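Long-range contact in sortase family protein (Streptococcus agalactiae, PDB 3O0P), which probably acts as a class C sortase, a transpeptidase that joins pilus subunits covalently during pilus assembly on the cell surface of group B Streptococcus: residues D12-A17 against I70-V75. Sequence-based numbering, arbitrary orientation. Where two conformers were deposited one is given.
Sequences DFERAA and IGIISV
A phenylalanine ring lies against bare backbone here: Phe13, on the N-terminal helix, turns one face to the alpha carbon of Gly71, which sits 4.0 Å from the ring centroid in a CH-pi contact, offset toward the rim. Its CG is anti to the backbone N (chi1 177°), which sends the ring out from the helix toward the strand, where CE1 meets the Ile70-Gly71 peptide bond, 3.6 Å from Gly71 N and 3.7 Å from Ile70 C. Ile70 and Gly71 form a classic beta bulge, both facing Ile84 of strand 80-85. Glycine suits the bulge because at phi 170°, psi -169° a CB would collide with the preceding carbonyl oxygen. Beta-branched Ile72 points toward the helix, and its CD1 meets Phe13 CD2 obliquely at 3.8 Å. The same methyl lies 3.7 Å from Glu14 CG, the two side chains crossing at about a right angle. Glu14 suits this border by lending its CG methylene to the isoleucine while OE2 forms a salt bridge with Lys81 of strand 80-85. Between these segments, then, the helix is held on the first strand of the sortase beta-fold by dispersion and CH-pi contact, which depend on close fit, while the polar end of Glu14 is paired beyond them.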
loop_
_atom_site.group_PDB
_atom_site.type_symbol
_atom_site.label_atom_id
_atom_site.label_comp_id
_atom_site.label_asym_id
_atom_site.label_seq_id
_atom_site.Cartn_x
_atom_site.Cartn_y
_atom_site.Cartn_z
ATOM N N ASP A 12 4.916 17.293 3.684
ATOM C CA ASP A 12 3.629 17.917 3.952
ATOM C C ASP A 12 2.726 16.987 4.780
ATOM O O ASP A 12 2.051 17.438 5.698
ATOM C CB ASP A 12 2.918 18.321 2.650
ATOM C CG ASP A 12 2.617 17.133 1.720
ATOM O OD1 ASP A 12 3.327 16.111 1.771
ATOM O OD2 ASP A 12 1.667 17.236 0.922
ATOM N N PHE A 13 2.713 15.696 4.459
ATOM C CA PHE A 13 1.950 14.719 5.246
ATOM C C PHE A 13 2.458 14.677 6.691
ATOM O O PHE A 13 1.682 14.722 7.650
ATOM C CB PHE A 13 2.015 13.324 4.586
ATOM C CG PHE A 13 1.314 12.270 5.398
ATOM C CD1 PHE A 13 -0.044 12.026 5.229
ATOM C CD2 PHE A 13 2.004 11.558 6.382
ATOM C CE1 PHE A 13 -0.689 11.080 6.015
ATOM C CE2 PHE A 13 1.346 10.628 7.161
ATOM C CZ PHE A 13 0.015 10.394 6.966
ATOM N N GLU A 14 3.770 14.569 6.854
ATOM C CA GLU A 14 4.327 14.513 8.189
ATOM C C GLU A 14 3.915 15.727 9.015
ATOM O O GLU A 14 3.551 15.603 10.183
ATOM C CB GLU A 14 5.853 14.406 8.142
ATOM C CG GLU A 14 6.357 13.149 7.455
ATOM C CD GLU A 14 7.873 12.967 7.508
ATOM O OE1 GLU A 14 8.560 13.658 8.285
ATOM O OE2 GLU A 14 8.369 12.088 6.781
ATOM N N ARG A 15 4.026 16.907 8.414
ATOM C CA ARG A 15 3.733 18.150 9.122
ATOM C C ARG A 15 2.267 18.167 9.533
ATOM O O ARG A 15 1.916 18.521 10.666
ATOM C CB ARG A 15 4.052 19.339 8.205
ATOM C CG ARG A 15 3.835 20.723 8.756
ATOM C CD ARG A 15 4.156 21.770 7.677
ATOM N NE ARG A 15 4.113 23.153 8.143
ATOM C CZ ARG A 15 5.167 23.816 8.599
ATOM N NH1 ARG A 15 6.360 23.231 8.647
ATOM N NH2 ARG A 15 5.030 25.070 8.989
ATOM N N ALA A 16 1.388 17.800 8.606
ATOM C CA ALA A 16 -0.038 17.856 8.892
ATOM C C ALA A 16 -0.455 16.789 9.910
ATOM O O ALA A 16 -1.295 17.041 10.758
ATOM C CB ALA A 16 -0.830 17.717 7.609
ATOM N N ALA A 17 0.156 15.613 9.857
ATOM C CA ALA A 17 -0.182 14.549 10.813
ATOM C C ALA A 17 0.179 14.990 12.219
ATOM O O ALA A 17 -0.565 14.725 13.176
ATOM C CB ALA A 17 0.518 13.269 10.450
ATOM N N ILE A 70 -2.771 9.490 2.530
ATOM C CA ILE A 70 -3.032 8.645 3.686
ATOM C C ILE A 70 -1.805 8.032 4.342
ATOM O O ILE A 70 -1.919 7.336 5.345
ATOM C CB ILE A 70 -4.057 7.538 3.368
ATOM C CG1 ILE A 70 -3.504 6.542 2.347
ATOM C CG2 ILE A 70 -5.406 8.161 2.924
ATOM C CD1 ILE A 70 -4.361 5.289 2.171
ATOM N N GLY A 71 -0.632 8.292 3.796
ATOM C CA GLY A 71 0.562 7.784 4.410
ATOM C C GLY A 71 1.770 7.964 3.541
ATOM O O GLY A 71 1.728 8.669 2.536
ATOM N N ILE A 72 2.844 7.320 3.959
ATOM C CA ILE A 72 4.127 7.319 3.270
ATOM C C ILE A 72 4.645 5.885 3.260
ATOM O O ILE A 72 4.648 5.227 4.306
ATOM C CB ILE A 72 5.150 8.196 3.996
ATOM C CG1 ILE A 72 4.647 9.635 4.094
ATOM C CG2 ILE A 72 6.518 8.118 3.326
ATOM C CD1 ILE A 72 5.406 10.459 5.096
ATOM N N ILE A 73 5.068 5.406 2.089
ATOM C CA ILE A 73 5.706 4.097 1.983
ATOM C C ILE A 73 7.205 4.291 1.780
ATOM O O ILE A 73 7.634 4.995 0.867
ATOM C CB ILE A 73 5.082 3.234 0.833
ATOM C CG1 ILE A 73 5.803 1.894 0.647
ATOM C CG2 ILE A 73 5.016 3.981 -0.496
ATOM C CD1 ILE A 73 5.663 0.931 1.804
ATOM N N SER A 74 7.993 3.682 2.662
ATOM C CA SER A 74 9.448 3.722 2.588
ATOM C C SER A 74 9.990 2.342 2.306
ATOM O O SER A 74 9.676 1.400 3.024
ATOM C CB SER A 74 10.050 4.227 3.904
ATOM O OG SER A 74 9.640 5.545 4.163
ATOM N N VAL A 75 10.817 2.238 1.274
ATOM C CA VAL A 75 11.458 0.984 0.911
ATOM C C VAL A 75 12.969 1.286 0.811
ATOM O O VAL A 75 13.468 1.661 -0.261
ATOM C CB VAL A 75 10.932 0.387 -0.413
ATOM C CG1 VAL A 75 11.424 -1.029 -0.538
ATOM C CG2 VAL A 75 9.422 0.440 -0.449
#